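PDB 5NDX: glycosyl hydrolase from Rhizobium leguminosarum bv. trifolii, which probably hydrolyses O-glycosyl bonds as a family 39 glycoside hydrolase, being a bacterial orthologue of human alpha-L-iduronidase. Local coordinates for residues A[94-104]-A[115-123]; A[192-200]-A[245-256]. The protein carries 2 engineered substitutions. All coordinates share one frame; numbering follows the deposited sequence.

From the N terminus, the chain first closes the short loop of contact 1, where the segment leaving strand 91-95 folds back on helix 110-131, to which it leads. Contact 2 comes later and spans more sequence: helix 190-200 meets helix 235-252 and the turn after it, with strand 216-219 between them in sequence. The two are in series, neither nesting nor crossing, and their nearest atoms are about 12 Å apart. Helix 155-171 lies between them, touching Leu96, Trp116 and Val120 of contact 1 and Ala194, Leu195 and His198 of contact 2. Together they illustrate how a TIM barrel is knit, contact 1 within one strand-to-helix unit and contact 2 between successive units.

Contact 1 (A[94-104]-A[115-123]); sequences FELMGNPSGLF and RWRDLVTAT
Trp116 drives the edge of its six-membered ring into the face of Phe104, a T-shaped pair with planes at 90° and centroids 4.9 Å apart. Trp116 CE3 is the atom that does the pressing, 3.5 Å above the middle of the Phe104 ring. The indole gets there because its CG lies anti to the backbone N (chi1 -172°), beside the carbonyl carbon. Its outer edge then reaches the backbone of the loop: CZ2 lies 3.4 Å from Leu96 O, and CH2 lies 3.3 Å from Gly98 O. Both oxygens meet ring carbons near the indole plane, so the slightly positive aromatic edge faces carbonyl groups, while Leu119 CD2 lies over one of its faces.

Asn99 fixes the backbone that carries the receiving ring, its amide bracketing Phe104. Phe104 N donates to an in-plane lone pair of Asn99 OD1 at 2.8 Å and 164°, and Asn99 ND2 returns a bond to Phe104 O. On the outer side, Arg115 passes its CG obliquely by the Phe104 ring and presents the edge of its guanidinium to Leu103 CD2.

Toward the strand the indole gives way to smaller apolar contacts. Leu96 CD1 meets Val120 CG1 at 4.2 Å, and Phe94 CZ approaches Thr123 CG2 from the opposite direction at 4.0 Å. Thr123 OG1 bonds back to Leu119 O and also pairs with Tyr62 OH, which holds chi1 so that CG2 faces Phe94. Tyr62 and Tyr162 add further rings around Trp116, and Tyr162 OH also bonds Leu96 O.

This is the third beta-alpha unit of a TIM barrel: the loop from strand 91-95 lies on the helix it leads into, while Met97 turns away from that helix, its side chain about 7 Å from the bound glycoside.

Contact 2 (A[192-200]-A[245-256]); sequences FRALMAHCD and VVDYLKEHHPRL
Two successive outer helices of the TIM barrel, those following its fifth and sixth strands, meet here through Phe192, Met196 and Asp200 on one side and Val245 and Tyr248 on the other, with His253 just past the second helix. Their axes come within 11.8 Å at a crossing angle of -36°, a wide spacing filled by side chains, several of them large. On the side facing the barrel strands, Phe192 points CZ at Val245 CG1, 3.4 Å away. Further out, the CG and CD methylenes of Arg193 cross the hydroxyl end of Tyr248, while Arg193 NE bonds Leu188 O.

His253 wedges between the helices. Met196 CB makes an off-centre CH-pi contact with its ring, 4.1 Å from the centroid, and Asp200 OD2 meets its edge at CD2, with carboxylate and ring planes 86° apart. Arg255, bent at chi3, curls round to the C-terminal end of helix 190-200: NH1 donates to Asp200 O at 2.9 Å, and NH2 adds weak bonds to Asp200 O and Cys199 O. Its NH1 also forms a salt bridge with Asp200 OD1, and one water joins that oxygen to Arg255 N.

A cation thus meets a helix C terminus and a carboxylate together, which should favour its charge, whereas buried His253 ND1 has no polar partner.

Contact 1 (A[94-104]-A[115-123])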
loop_
_atom_site.group_PDB
_atom_site.type_symbol
_atom_site.label_atom_id
_atom_site.label_comp_id
_atom_site.label_asym_id
_atom_site.label_seq_id
_atom_site.Cartn_x
_atom_site.Cartn_y
_atom_site.Cartn_z
ATOM N N PHE A 94 -14.324 2.815 1.992
ATOM C CA PHE A 94 -15.436 3.167 1.111
ATOM C C PHE A 94 -15.868 4.597 1.419
ATOM O O PHE A 94 -16.537 4.839 2.430
ATOM C CB PHE A 94 -16.621 2.198 1.363
ATOM C CG PHE A 94 -17.647 2.151 0.259
ATOM C CD1 PHE A 94 -18.329 3.288 -0.153
ATOM C CD2 PHE A 94 -17.964 0.955 -0.347
ATOM C CE1 PHE A 94 -19.263 3.222 -1.180
ATOM C CE2 PHE A 94 -18.903 0.891 -1.371
ATOM C CZ PHE A 94 -19.557 2.022 -1.775
ATOM N N GLU A 95 -15.478 5.524 0.561
ATOM C CA GLU A 95 -15.916 6.894 0.680
ATOM C C GLU A 95 -17.315 6.969 0.099
ATOM O O GLU A 95 -17.538 6.559 -1.064
ATOM C CB GLU A 95 -15.012 7.861 -0.084
ATOM C CG GLU A 95 -13.557 7.781 0.357
ATOM C CD GLU A 95 -12.658 8.589 -0.563
ATOM O OE1 GLU A 95 -12.278 8.057 -1.646
ATOM O OE2 GLU A 95 -12.393 9.763 -0.207
ATOM N N LEU A 96 -18.237 7.476 0.902
ATOM C CA LEU A 96 -19.639 7.596 0.474
ATOM C C LEU A 96 -19.744 8.869 -0.379
ATOM O O LEU A 96 -20.089 9.939 0.102
ATOM C CB LEU A 96 -20.547 7.623 1.695
ATOM C CG LEU A 96 -20.553 6.292 2.459
ATOM C CD1 LEU A 96 -21.252 6.404 3.811
ATOM C CD2 LEU A 96 -21.131 5.149 1.644
ATOM N N MET A 97 -19.437 8.728 -1.661
ATOM C CA MET A 97 -19.041 9.833 -2.465
ATOM C C MET A 97 -19.346 9.572 -3.914
ATOM O O MET A 97 -19.136 8.466 -4.435
ATOM C CB MET A 97 -17.540 9.992 -2.252
ATOM C CG MET A 97 -16.749 10.836 -3.222
ATOM S SD MET A 97 -14.943 10.718 -2.888
ATOM C CE MET A 97 -14.427 12.023 -4.003
ATOM N N GLY A 98 -19.777 10.635 -4.580
ATOM C CA GLY A 98 -20.207 10.587 -5.971
ATOM C C GLY A 98 -21.681 10.961 -6.044
ATOM O O GLY A 98 -22.336 11.163 -5.009
ATOM N N ASN A 99 -22.209 11.018 -7.262
ATOM C CA ASN A 99 -23.544 11.602 -7.479
ATOM C C ASN A 99 -24.229 10.886 -8.631
ATOM O O ASN A 99 -24.087 11.289 -9.787
ATOM C CB ASN A 99 -23.408 13.105 -7.780
ATOM C CG ASN A 99 -24.750 13.821 -7.812
ATOM O OD1 ASN A 99 -25.819 13.235 -7.583
ATOM N ND2 ASN A 99 -24.703 15.107 -8.074
ATOM N N PRO A 100 -24.942 9.814 -8.329
ATOM C CA PRO A 100 -25.471 9.000 -9.425
ATOM C C PRO A 100 -26.440 9.786 -10.336
ATOM O O PRO A 100 -27.412 10.338 -9.845
ATOM C CB PRO A 100 -26.205 7.875 -8.707
ATOM C CG PRO A 100 -25.613 7.845 -7.321
ATOM C CD PRO A 100 -25.346 9.283 -7.016
ATOM N N SER A 101 -26.118 9.826 -11.628
ATOM C CA SER A 101 -26.857 10.570 -12.644
ATOM C C SER A 101 -27.065 12.041 -12.262
ATOM O O SER A 101 -28.108 12.582 -12.555
ATOM C CB SER A 101 -28.216 9.906 -12.901
ATOM O OG SER A 101 -28.090 8.552 -13.268
ATOM N N GLY A 102 -26.114 12.669 -11.572
ATOM C CA GLY A 102 -26.295 14.045 -11.080
ATOM C C GLY A 102 -27.529 14.329 -10.212
ATOM O O GLY A 102 -27.896 15.460 -10.026
ATOM N N LEU A 103 -28.158 13.315 -9.652
ATOM C CA LEU A 103 -29.427 13.487 -8.928
ATOM C C LEU A 103 -29.378 14.354 -7.696
ATOM O O LEU A 103 -30.408 14.873 -7.305
ATOM C CB LEU A 103 -29.975 12.148 -8.450
ATOM C CG LEU A 103 -30.974 11.415 -9.327
ATOM C CD1 LEU A 103 -30.576 11.439 -10.794
ATOM C CD2 LEU A 103 -31.091 9.995 -8.791
ATOM N N PHE A 104 -28.237 14.444 -7.029
ATOM C CA PHE A 104 -28.147 15.182 -5.775
ATOM C C PHE A 104 -27.672 16.604 -6.077
ATOM O O PHE A 104 -26.670 16.787 -6.737
ATOM C CB PHE A 104 -27.273 14.415 -4.770
ATOM C CG PHE A 104 -27.909 13.123 -4.316
ATOM C CD1 PHE A 104 -27.790 11.964 -5.084
ATOM C CD2 PHE A 104 -28.681 13.085 -3.181
ATOM C CE1 PHE A 104 -28.423 10.786 -4.710
ATOM C CE2 PHE A 104 -29.325 11.910 -2.797
ATOM C CZ PHE A 104 -29.194 10.758 -3.555
ATOM N N ARG A 115 -33.164 10.659 0.597
ATOM C CA ARG A 115 -32.816 9.869 -0.570
ATOM C C ARG A 115 -31.322 9.351 -0.490
ATOM O O ARG A 115 -31.039 8.195 -0.818
ATOM C CB ARG A 115 -33.066 10.728 -1.811
ATOM C CG ARG A 115 -32.901 10.038 -3.153
ATOM C CD ARG A 115 -33.651 10.718 -4.322
ATOM N NE ARG A 115 -33.373 10.025 -5.604
ATOM C CZ ARG A 115 -33.786 8.780 -5.934
ATOM N NH1 ARG A 115 -34.528 8.036 -5.103
ATOM N NH2 ARG A 115 -33.461 8.250 -7.116
ATOM N N TRP A 116 -30.413 10.208 -0.022
ATOM C CA TRP A 116 -29.016 9.851 0.227
ATOM C C TRP A 116 -28.910 8.762 1.294
ATOM O O TRP A 116 -28.242 7.753 1.069
ATOM C CB TRP A 116 -28.163 11.065 0.630
ATOM C CG TRP A 116 -26.711 10.720 0.685
ATOM C CD1 TRP A 116 -25.988 10.377 1.795
ATOM C CD2 TRP A 116 -25.813 10.644 -0.426
ATOM N NE1 TRP A 116 -24.687 10.118 1.447
ATOM C CE2 TRP A 116 -24.551 10.254 0.087
ATOM C CE3 TRP A 116 -25.949 10.850 -1.804
ATOM C CZ2 TRP A 116 -23.421 10.081 -0.740
ATOM C CZ3 TRP A 116 -24.816 10.700 -2.631
ATOM C CH2 TRP A 116 -23.568 10.326 -2.088
ATOM N N ARG A 117 -29.600 8.956 2.422
ATOM C CA ARG A 117 -29.717 7.929 3.452
ATOM C C ARG A 117 -30.140 6.593 2.832
ATOM O O ARG A 117 -29.543 5.520 3.118
ATOM C CB ARG A 117 -30.669 8.360 4.558
ATOM C CG ARG A 117 -30.928 7.305 5.640
ATOM C CD ARG A 117 -32.322 7.455 6.287
ATOM N NE ARG A 117 -33.420 7.341 5.314
ATOM C CZ ARG A 117 -34.668 7.841 5.475
ATOM N NH1 ARG A 117 -35.030 8.498 6.580
ATOM N NH2 ARG A 117 -35.570 7.705 4.510
ATOM N N ASP A 118 -31.128 6.656 1.955
ATOM C CA ASP A 118 -31.658 5.431 1.365
ATOM C C ASP A 118 -30.656 4.785 0.409
ATOM O O ASP A 118 -30.607 3.583 0.334
ATOM C CB ASP A 118 -32.979 5.688 0.641
ATOM C CG ASP A 118 -34.139 6.045 1.601
ATOM O OD1 ASP A 118 -34.065 5.802 2.834
ATOM O OD2 ASP A 118 -35.138 6.558 1.083
ATOM N N LEU A 119 -29.887 5.591 -0.320
ATOM C CA LEU A 119 -28.796 5.084 -1.171
ATOM C C LEU A 119 -27.744 4.294 -0.336
ATOM O O LEU A 119 -27.388 3.161 -0.658
ATOM C CB LEU A 119 -28.172 6.245 -1.935
ATOM C CG LEU A 119 -26.838 5.948 -2.609
ATOM C CD1 LEU A 119 -27.015 4.839 -3.634
ATOM C CD2 LEU A 119 -26.321 7.229 -3.221
ATOM N N VAL A 120 -27.350 4.865 0.797
ATOM C CA VAL A 120 -26.371 4.244 1.686
ATOM C C VAL A 120 -26.941 2.927 2.210
ATOM O O VAL A 120 -26.287 1.861 2.173
ATOM C CB VAL A 120 -25.934 5.226 2.805
ATOM C CG1 VAL A 120 -25.035 4.543 3.833
ATOM C CG2 VAL A 120 -25.207 6.426 2.201
ATOM N N THR A 121 -28.186 2.971 2.662
ATOM C CA THR A 121 -28.861 1.763 3.132
ATOM C C THR A 121 -28.926 0.713 2.040
ATOM O O THR A 121 -28.579 -0.438 2.292
ATOM C CB THR A 121 -30.291 2.093 3.671
ATOM O OG1 THR A 121 -30.153 2.894 4.853
ATOM C CG2 THR A 121 -31.046 0.823 4.039
ATOM N N ALA A 122 -29.340 1.104 0.830
ATOM C CA ALA A 122 -29.408 0.150 -0.280
ATOM C C ALA A 122 -28.013 -0.488 -0.625
ATOM O O ALA A 122 -27.914 -1.692 -0.985
ATOM C CB ALA A 122 -30.023 0.821 -1.512
ATOM N N THR A 123 -26.963 0.308 -0.475
ATOM C CA THR A 123 -25.591 -0.138 -0.744
ATOM C C THR A 123 -25.212 -1.254 0.198
ATOM O O THR A 123 -24.794 -2.340 -0.220
ATOM C CB THR A 123 -24.597 1.026 -0.571
ATOM O OG1 THR A 123 -24.988 2.128 -1.387
ATOM C CG2 THR A 123 -23.189 0.603 -0.937
#

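Contact 2 (A[192-200]-A[245-256])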
loop_
_atom_site.group_PDB
_atom_site.type_symbol
_atom_site.label_atom_id
_atom_site.label_comp_id
_atom_site.label_asym_id
_atom_site.label_seq_id
_atom_site.Cartn_x
_atom_site.Cartn_y
_atom_site.Cartn_z
ATOM N N PHE A 192 -13.853 20.813 8.944
ATOM C CA PHE A 192 -13.355 19.914 9.965
ATOM C C PHE A 192 -13.912 20.341 11.311
ATOM O O PHE A 192 -14.491 19.545 11.998
ATOM C CB PHE A 192 -11.834 19.838 9.996
ATOM C CG PHE A 192 -11.308 19.022 11.139
ATOM C CD1 PHE A 192 -11.054 19.615 12.392
ATOM C CD2 PHE A 192 -11.041 17.669 10.981
ATOM C CE1 PHE A 192 -10.587 18.852 13.466
ATOM C CE2 PHE A 192 -10.589 16.905 12.049
ATOM C CZ PHE A 192 -10.356 17.486 13.293
ATOM N N ARG A 193 -13.724 21.604 11.659
ATOM C CA ARG A 193 -14.199 22.127 12.949
ATOM C C ARG A 193 -15.681 21.966 13.101
ATOM O O ARG A 193 -16.152 21.558 14.164
ATOM C CB ARG A 193 -13.799 23.584 13.133
ATOM C CG ARG A 193 -12.307 23.715 13.362
ATOM C CD ARG A 193 -11.875 25.124 13.773
ATOM N NE ARG A 193 -11.450 25.859 12.597
ATOM C CZ ARG A 193 -12.089 26.862 11.994
ATOM N NH1 ARG A 193 -11.551 27.403 10.902
ATOM N NH2 ARG A 193 -13.237 27.345 12.443
ATOM N N ALA A 194 -16.402 22.218 12.017
ATOM C CA ALA A 194 -17.855 22.055 12.027
ATOM C C ALA A 194 -18.298 20.624 12.278
ATOM O O ALA A 194 -19.258 20.391 13.019
ATOM C CB ALA A 194 -18.450 22.570 10.728
ATOM N N LEU A 195 -17.616 19.634 11.696
ATOM C CA LEU A 195 -18.090 18.253 11.855
ATOM C C LEU A 195 -17.831 17.779 13.279
ATOM O O LEU A 195 -18.618 17.044 13.873
ATOM C CB LEU A 195 -17.430 17.333 10.841
ATOM C CG LEU A 195 -18.016 15.959 10.442
ATOM C CD1 LEU A 195 -17.155 14.784 10.872
ATOM C CD2 LEU A 195 -19.464 15.709 10.804
ATOM N N MET A 196 -16.702 18.204 13.816
ATOM C CA MET A 196 -16.336 17.865 15.172
ATOM C C MET A 196 -17.348 18.458 16.169
ATOM O O MET A 196 -17.779 17.754 17.076
ATOM C CB MET A 196 -14.915 18.366 15.466
ATOM C CG MET A 196 -13.823 17.711 14.580
ATOM S SD MET A 196 -14.002 15.944 14.208
ATOM C CE MET A 196 -13.248 15.446 15.665
ATOM N N ALA A 197 -17.703 19.739 15.982
ATOM C CA ALA A 197 -18.759 20.386 16.789
ATOM C C ALA A 197 -20.071 19.610 16.659
ATOM O O ALA A 197 -20.666 19.214 17.659
ATOM C CB ALA A 197 -18.951 21.850 16.377
ATOM N N HIS A 198 -20.465 19.331 15.420
ATOM C CA HIS A 198 -21.674 18.543 15.168
ATOM C C HIS A 198 -21.691 17.179 15.815
ATOM O O HIS A 198 -22.726 16.755 16.337
ATOM C CB HIS A 198 -21.890 18.400 13.671
ATOM C CG HIS A 198 -23.220 17.842 13.308
ATOM N ND1 HIS A 198 -23.369 16.581 12.791
ATOM C CD2 HIS A 198 -24.467 18.371 13.385
ATOM C CE1 HIS A 198 -24.648 16.346 12.578
ATOM N NE2 HIS A 198 -25.338 17.416 12.928
ATOM N N CYS A 199 -20.572 16.461 15.772
ATOM C CA CYS A 199 -20.513 15.109 16.363
ATOM C C CYS A 199 -20.326 15.125 17.878
ATOM O O CYS A 199 -20.599 14.138 18.531
ATOM C CB CYS A 199 -19.388 14.270 15.708
ATOM S SG CYS A 199 -19.769 13.808 13.996
ATOM N N ASP A 200 -19.850 16.232 18.428
ATOM C CA ASP A 200 -19.664 16.367 19.863
ATOM C C ASP A 200 -20.963 16.760 20.625
ATOM O O ASP A 200 -21.505 15.963 21.346
ATOM C CB ASP A 200 -18.575 17.393 20.134
ATOM C CG ASP A 200 -18.231 17.503 21.595
ATOM O OD1 ASP A 200 -18.467 16.572 22.362
ATOM O OD2 ASP A 200 -17.665 18.510 21.973
ATOM N N VAL A 245 -3.872 18.807 15.533
ATOM C CA VAL A 245 -5.315 18.480 15.404
ATOM C C VAL A 245 -5.776 17.759 16.665
ATOM O O VAL A 245 -6.834 18.059 17.246
ATOM C CB VAL A 245 -5.607 17.646 14.135
ATOM C CG1 VAL A 245 -7.053 17.171 14.068
ATOM C CG2 VAL A 245 -5.256 18.442 12.892
ATOM N N VAL A 246 -4.983 16.818 17.107
ATOM C CA VAL A 246 -5.294 16.128 18.351
ATOM C C VAL A 246 -5.386 17.149 19.532
ATOM O O VAL A 246 -6.323 17.082 20.311
ATOM C CB VAL A 246 -4.292 14.985 18.626
ATOM C CG1 VAL A 246 -4.478 14.397 20.026
ATOM C CG2 VAL A 246 -4.458 13.868 17.595
ATOM N N ASP A 247 -4.453 18.091 19.639
ATOM C CA ASP A 247 -4.525 19.137 20.674
ATOM C C ASP A 247 -5.816 19.958 20.605
ATOM O O ASP A 247 -6.394 20.275 21.628
ATOM C CB ASP A 247 -3.349 20.117 20.592
ATOM C CG ASP A 247 -2.038 19.506 21.034
ATOM O OD1 ASP A 247 -2.059 18.511 21.787
ATOM O OD2 ASP A 247 -0.980 20.030 20.621
ATOM N N TYR A 248 -6.241 20.294 19.395
ATOM C CA TYR A 248 -7.486 20.958 19.169
ATOM C C TYR A 248 -8.655 20.135 19.707
ATOM O O TYR A 248 -9.559 20.688 20.338
ATOM C CB TYR A 248 -7.662 21.271 17.695
ATOM C CG TYR A 248 -8.976 21.916 17.385
ATOM C CD1 TYR A 248 -10.114 21.142 17.139
ATOM C CD2 TYR A 248 -9.090 23.321 17.303
ATOM C CE1 TYR A 248 -11.350 21.738 16.866
ATOM C CE2 TYR A 248 -10.320 23.929 17.025
ATOM C CZ TYR A 248 -11.450 23.142 16.824
ATOM O OH TYR A 248 -12.668 23.740 16.515
ATOM N N LEU A 249 -8.644 18.835 19.474
ATOM C CA LEU A 249 -9.683 17.973 20.002
ATOM C C LEU A 249 -9.631 17.858 21.518
ATOM O O LEU A 249 -10.686 17.842 22.145
ATOM C CB LEU A 249 -9.633 16.552 19.417
ATOM C CG LEU A 249 -9.790 16.433 17.899
ATOM C CD1 LEU A 249 -9.450 15.039 17.421
ATOM C CD2 LEU A 249 -11.180 16.801 17.459
ATOM N N LYS A 250 -8.438 17.737 22.094
ATOM C CA LYS A 250 -8.312 17.597 23.533
ATOM C C LYS A 250 -8.911 18.844 24.228
ATOM O O LYS A 250 -9.608 18.698 25.202
ATOM C CB LYS A 250 -6.865 17.381 23.993
ATOM C CG LYS A 250 -6.270 15.987 23.756
ATOM C CD LYS A 250 -4.870 15.885 24.395
ATOM C CE LYS A 250 -4.082 14.635 23.980
ATOM N NZ LYS A 250 -4.746 13.303 24.207
ATOM N N GLU A 251 -8.660 20.031 23.678
ATOM C CA GLU A 251 -9.117 21.282 24.258
ATOM C C GLU A 251 -10.604 21.513 24.033
ATOM O O GLU A 251 -11.316 21.829 24.974
ATOM C CB GLU A 251 -8.337 22.457 23.683
ATOM C CG GLU A 251 -8.309 23.686 24.592
ATOM C CD GLU A 251 -8.160 24.983 23.805
ATOM O OE1 GLU A 251 -7.041 25.551 23.731
ATOM O OE2 GLU A 251 -9.176 25.419 23.227
ATOM N N HIS A 252 -11.069 21.356 22.797
ATOM C CA HIS A 252 -12.448 21.704 22.423
ATOM C C HIS A 252 -13.472 20.596 22.414
ATOM O O HIS A 252 -14.656 20.883 22.487
ATOM C CB HIS A 252 -12.463 22.334 21.042
ATOM C CG HIS A 252 -11.836 23.672 21.017
ATOM N ND1 HIS A 252 -10.661 23.929 20.353
ATOM C CD2 HIS A 252 -12.192 24.822 21.625
ATOM C CE1 HIS A 252 -10.331 25.195 20.528
ATOM N NE2 HIS A 252 -11.246 25.757 21.298
ATOM N N HIS A 253 -13.044 19.351 22.221
ATOM C CA HIS A 253 -13.972 18.231 22.097
ATOM C C HIS A 253 -13.373 17.010 22.775
ATOM O O HIS A 253 -13.167 15.976 22.130
ATOM C CB HIS A 253 -14.315 17.931 20.620
ATOM C CG HIS A 253 -14.851 19.099 19.856
ATOM N ND1 HIS A 253 -14.106 19.768 18.904
ATOM C CD2 HIS A 253 -16.044 19.736 19.901
ATOM C CE1 HIS A 253 -14.821 20.744 18.375
ATOM N NE2 HIS A 253 -15.998 20.755 18.973
ATOM N N PRO A 254 -13.088 17.114 24.089
ATOM C CA PRO A 254 -12.378 16.038 24.801
ATOM C C PRO A 254 -13.028 14.663 24.690
ATOM O O PRO A 254 -12.331 13.664 24.744
ATOM C CB PRO A 254 -12.360 16.520 26.271
ATOM C CG PRO A 254 -13.438 17.575 26.367
ATOM C CD PRO A 254 -13.462 18.219 25.004
ATOM N N ARG A 255 -14.340 14.604 24.505
ATOM C CA ARG A 255 -15.025 13.315 24.343
ATOM C C ARG A 255 -14.620 12.584 23.054
ATOM O O ARG A 255 -14.768 11.388 22.978
ATOM C CB ARG A 255 -16.560 13.504 24.366
ATOM C CG ARG A 255 -17.333 12.213 24.607
ATOM C CD ARG A 255 -18.860 12.359 24.818
ATOM N NE ARG A 255 -19.646 12.155 23.575
ATOM C CZ ARG A 255 -19.981 13.117 22.704
ATOM N NH1 ARG A 255 -19.608 14.368 22.925
ATOM N NH2 ARG A 255 -20.695 12.832 21.607
ATOM N N LEU A 256 -14.179 13.315 22.034
ATOM C CA LEU A 256 -13.730 12.732 20.768
ATOM C C LEU A 256 -12.211 12.489 20.661
ATOM O O LEU A 256 -11.777 11.761 19.782
ATOM C CB LEU A 256 -14.176 13.613 19.600
ATOM C CG LEU A 256 -15.678 13.974 19.535
ATOM C CD1 LEU A 256 -15.913 14.946 18.396
ATOM C CD2 LEU A 256 -16.623 12.798 19.396
HETATM O O HOH W 1 -16.268 16.681 24.041
#